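Local coordinates for flavin prenyltransferase UbiX (Methanocaldococcus jannaschii, PDB 6M8V), which transfers a dimethylallyl group from dimethylallyl phosphate to reduced FMN, making the prenylated flavin cofactor used by UbiD-type decarboxylases, at the interface of chains A and B and the interface of chains A and C. Residues are numbered along the deposited sequence; one frame, centred on the assembly and turned at random. Chains: chain A/B/C, Flavin prenyltransferase UbiX.

Contact 1: the interface of chains A and B. Residues chain A 129, 132-133, 136-137, 142; chain B 124-126, 129.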
# COMPACT_ATOMS: atom_id res chain seq x y z
N LEU A 129 -16.61 3.20 -5.56
CA LEU A 129 -16.28 3.47 -4.17
C LEU A 129 -14.85 3.98 -4.02
O LEU A 129 -14.59 4.89 -3.23
CB LEU A 129 -16.51 2.20 -3.34
CG LEU A 129 -18.00 1.86 -3.18
CD1 LEU A 129 -18.22 0.42 -2.72
CD2 LEU A 129 -18.66 2.84 -2.21
N MET A 132 -14.73 7.59 -5.21
CA MET A 132 -15.27 8.47 -4.17
C MET A 132 -14.33 8.61 -2.99
O MET A 132 -14.14 9.72 -2.47
CB MET A 132 -16.63 7.95 -3.71
CG MET A 132 -17.74 8.11 -4.74
SD MET A 132 -19.36 7.66 -4.08
CE MET A 132 -19.48 5.95 -4.62
N LEU A 133 -13.73 7.50 -2.55
CA LEU A 133 -12.81 7.55 -1.42
C LEU A 133 -11.63 8.47 -1.71
O LEU A 133 -11.26 9.31 -0.89
CB LEU A 133 -12.33 6.14 -1.08
CG LEU A 133 -11.27 6.00 0.01
CD1 LEU A 133 -11.77 6.59 1.33
CD2 LEU A 133 -10.84 4.53 0.17
N SER A 136 -12.88 12.08 -1.57
CA SER A 136 -13.12 12.43 -0.17
C SER A 136 -11.81 12.62 0.59
O SER A 136 -11.70 13.54 1.41
CB SER A 136 -13.97 11.34 0.48
OG SER A 136 -14.35 11.72 1.79
N ASN A 137 -10.81 11.77 0.32
CA ASN A 137 -9.50 11.92 0.96
C ASN A 137 -8.83 13.23 0.58
O ASN A 137 -7.99 13.73 1.34
CB ASN A 137 -8.57 10.76 0.59
CG ASN A 137 -8.89 9.49 1.34
OD1 ASN A 137 -8.46 8.41 0.96
ND2 ASN A 137 -9.66 9.60 2.41
N VAL A 142 -18.30 14.14 -0.63
CA VAL A 142 -18.92 13.12 -1.45
C VAL A 142 -20.31 12.86 -0.89
O VAL A 142 -20.46 12.35 0.23
CB VAL A 142 -18.08 11.83 -1.50
CG1 VAL A 142 -18.82 10.76 -2.27
CG2 VAL A 142 -16.72 12.12 -2.13
N PHE B 124 -21.27 11.02 2.97
CA PHE B 124 -20.33 10.02 3.46
C PHE B 124 -18.98 10.68 3.74
O PHE B 124 -18.57 11.60 3.03
CB PHE B 124 -20.12 8.90 2.44
CG PHE B 124 -21.30 7.98 2.28
CD1 PHE B 124 -21.87 7.35 3.37
CD2 PHE B 124 -21.80 7.71 1.02
CE1 PHE B 124 -22.94 6.49 3.22
CE2 PHE B 124 -22.87 6.84 0.85
CZ PHE B 124 -23.44 6.23 1.96
N ASN B 125 -18.29 10.21 4.78
CA ASN B 125 -16.90 10.57 4.98
C ASN B 125 -16.01 9.43 4.49
O ASN B 125 -16.48 8.40 4.01
CB ASN B 125 -16.62 10.93 6.45
CG ASN B 125 -16.83 9.78 7.42
OD1 ASN B 125 -16.56 8.61 7.11
ND2 ASN B 125 -17.30 10.11 8.62
N SER B 126 -14.69 9.62 4.62
CA SER B 126 -13.74 8.64 4.10
C SER B 126 -13.78 7.33 4.86
O SER B 126 -13.39 6.29 4.31
CB SER B 126 -12.33 9.21 4.13
OG SER B 126 -12.15 10.12 3.06
N LEU B 129 -16.64 5.40 3.31
CA LEU B 129 -16.31 4.97 1.96
C LEU B 129 -15.30 3.83 1.98
O LEU B 129 -15.42 2.87 1.20
CB LEU B 129 -15.79 6.16 1.15
CG LEU B 129 -16.90 7.17 0.82
CD1 LEU B 129 -16.33 8.52 0.38
CD2 LEU B 129 -17.82 6.60 -0.26
O HOH W 1 -16.89 13.00 1.61
O HOH W 2 -13.59 12.18 4.95
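OG of A:Ser136, anti to its backbone N (chi1 -173°), meets OG of B:Ser126, which lies beside its own N (chi1 -77°). In this UbiX/PAD1-family flavoprotein they belong to a two-fold interface of the deposited assembly, probably a biological one, in which exchanging the chains gives every contact its twin. The hydroxyls approach tip to tip, 3.0 Å from A:Ser136 OG to B:Ser126 OG, in a hydrogen bond whose direction is not settled. The amide of A:Asn137 reaches the same point, its ND2 2.6 Å from B:Ser126 OG, a short hydrogen bond in which the amide nitrogen can donate to the serine oxygen.

Two waters extend this polar cluster. Water 2 is shared by OG and the backbone N of B:Ser126. A:Ser136 OG also reaches water 2, at a longer 3.3 Å. Water 1 joins A:Ser136 OG to the backbone N of A:Val142 and the backbone O of B:Phe124, so that the serine hydroxyl is held from both chains. Next to it, A:Val142 and B:Phe124 form an antiparallel beta bridge, with B:Phe124 N donating to A:Val142 O at 3.2 Å, almost in line with the carbonyl.

The apolar half of the patch is built around B:Leu129, whose side chain lies against the face of the chain A helix 126-137 formed by A:Met132, A:Leu133 and A:Ser136, its two methyls parting to different neighbours. CD1 of B:Leu129 packs on A:Ser136 CB at 3.7 Å and also lies near the backbone O of A:Met132, while CD2 turns to A:Met132 CB at 3.9 Å. Farther back, B:Leu129 CB faces A:Leu133, whose CD1 reaches the start of the partner helix, 3.4 Å from B:Ser126 O. Across the axis, A:Leu129 and B:Leu129 approach through their CD2 methyls, 4.3 Å apart.

Contact 2: the interface of chains A and C. Residues chain A 121-124, 128; chain C 110-111.
Charge pairing joins C:Lys110 to A:Glu121, the two side chains crossing at about a right angle. The interface between chains A and C is not an exact two-fold; it belongs to the deposited twelve-subunit assembly and may be part of the biological one. The ammonium NZ of C:Lys110 lies 3.0 Å from OE1 of the A:Glu121 carboxylate, in a salt bridge that is also a hydrogen bond. It comes from above the carboxylate, 66° out of its plane. On its own chain the same C:Lys110 NZ forms a second salt bridge, 2.8 Å to OE2 of C:Glu111, using that oxygen's anti lone pair. The lysine thus stands between carboxylates of two subunits, whose oxygens A:Glu121 OE1 and C:Glu111 OE2 remain 5.7 Å apart.

Among the other hydrogen bonds, the backbone N of A:Met122 donates to A:Glu121 OE1 at 2.7 Å, from the anti side and near the carboxylate plane. OE1 is therefore gripped by donors from different directions, one from its own loop and one from chain C, which should limit rotation of the carboxylate. A weak bond also runs from C:Lys110 NZ to the backbone O of A:Met122. An alanine in place of A:Glu121 would probably leave the lysine ammonium without its mate in chain A and the A:Met122 backbone N without its side-chain acceptor.

Van der Waals contact backs the charged groups. The lysine is extended through its middle and bends at its end (chi4 74°), which turns NZ toward the carboxylates. C:Lys110 CE sits 3.5 Å from the carboxylate carbon CD of A:Glu121. The A:Pro123 ring lies crosswise to C:Glu111, its CD 4.0 Å from the carboxylate carbon CD of C:Glu111.

A cis peptide precedes A:Pro123 in the loop linking strand 114-119 to helix 126-137; A:Glu121 in this loop also lines the FMN pocket, while C:Lys110 ends helix 100-110.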
# COMPACT_ATOMS: atom_id res chain seq x y z
N GLU A 121 -26.00 6.29 -8.33
CA GLU A 121 -25.86 4.95 -8.87
C GLU A 121 -26.31 3.97 -7.80
O GLU A 121 -26.22 4.25 -6.60
CB GLU A 121 -24.42 4.65 -9.30
CG GLU A 121 -24.25 3.33 -10.04
CD GLU A 121 -25.27 3.16 -11.16
OE1 GLU A 121 -26.38 2.64 -10.88
OE2 GLU A 121 -24.97 3.55 -12.31
N MET A 122 -26.80 2.82 -8.25
CA MET A 122 -27.23 1.81 -7.29
C MET A 122 -27.31 0.45 -7.98
O MET A 122 -27.99 0.31 -9.00
CB MET A 122 -28.58 2.21 -6.70
CG MET A 122 -29.04 1.36 -5.54
SD MET A 122 -30.70 1.84 -5.02
CE MET A 122 -31.01 0.56 -3.82
N PRO A 123 -26.58 -0.56 -7.48
CA PRO A 123 -25.56 -0.45 -6.43
C PRO A 123 -24.29 0.25 -6.91
O PRO A 123 -24.17 0.54 -8.10
CB PRO A 123 -25.24 -1.92 -6.08
CG PRO A 123 -26.22 -2.75 -6.84
CD PRO A 123 -26.72 -1.93 -7.98
N PHE A 124 -23.37 0.53 -5.99
CA PHE A 124 -22.02 0.94 -6.33
C PHE A 124 -21.13 -0.30 -6.46
O PHE A 124 -21.31 -1.28 -5.73
CB PHE A 124 -21.42 1.85 -5.25
CG PHE A 124 -22.02 3.23 -5.21
CD1 PHE A 124 -22.08 4.02 -6.35
CD2 PHE A 124 -22.49 3.75 -4.01
CE1 PHE A 124 -22.61 5.30 -6.30
CE2 PHE A 124 -23.02 5.03 -3.96
CZ PHE A 124 -23.08 5.81 -5.11
N HIS A 128 -16.46 2.69 -8.35
CA HIS A 128 -17.14 3.87 -7.84
C HIS A 128 -16.66 4.21 -6.44
O HIS A 128 -16.33 5.36 -6.14
CB HIS A 128 -18.66 3.64 -7.82
CG HIS A 128 -19.21 3.09 -9.10
ND1 HIS A 128 -20.27 2.20 -9.13
CD2 HIS A 128 -18.87 3.31 -10.39
CE1 HIS A 128 -20.55 1.89 -10.38
NE2 HIS A 128 -19.71 2.54 -11.17
N LYS C 110 -21.17 -3.80 -11.13
CA LYS C 110 -22.01 -3.46 -9.99
C LYS C 110 -23.13 -4.48 -9.78
O LYS C 110 -23.49 -4.77 -8.64
CB LYS C 110 -22.59 -2.05 -10.13
CG LYS C 110 -23.77 -1.89 -11.09
CD LYS C 110 -24.00 -0.42 -11.43
CE LYS C 110 -25.26 -0.19 -12.25
NZ LYS C 110 -26.50 -0.32 -11.43
N GLU C 111 -23.66 -5.07 -10.86
CA GLU C 111 -24.70 -6.08 -10.74
C GLU C 111 -24.15 -7.49 -10.58
O GLU C 111 -24.92 -8.44 -10.52
CB GLU C 111 -25.64 -6.03 -11.96
CG GLU C 111 -26.25 -4.65 -12.25
CD GLU C 111 -27.26 -4.19 -11.20
OE1 GLU C 111 -27.88 -5.06 -10.54
OE2 GLU C 111 -27.45 -2.97 -11.04

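Contact 1 and contact 2 lie about 15 Å apart, measured between the centres of their C-alpha atoms. They share the 121-137 segment, the loop after strand 114-119 and the helix that follows, with contact 1 adding strand 141-142 and contact 2 the end of helix 100-110 and the residue after it from chain C. Phe124 takes part as different copies, B:Phe124 in contact 1 and A:Phe124 at the margin of contact 2. One segment thus meets a two-fold partner and a neighbour related otherwise, an economical way to combine interfaces in the deposited twelve-subunit assembly. Since contact 2 includes an FMN-pocket residue, subunit packing and flavin binding may be coupled through this loop.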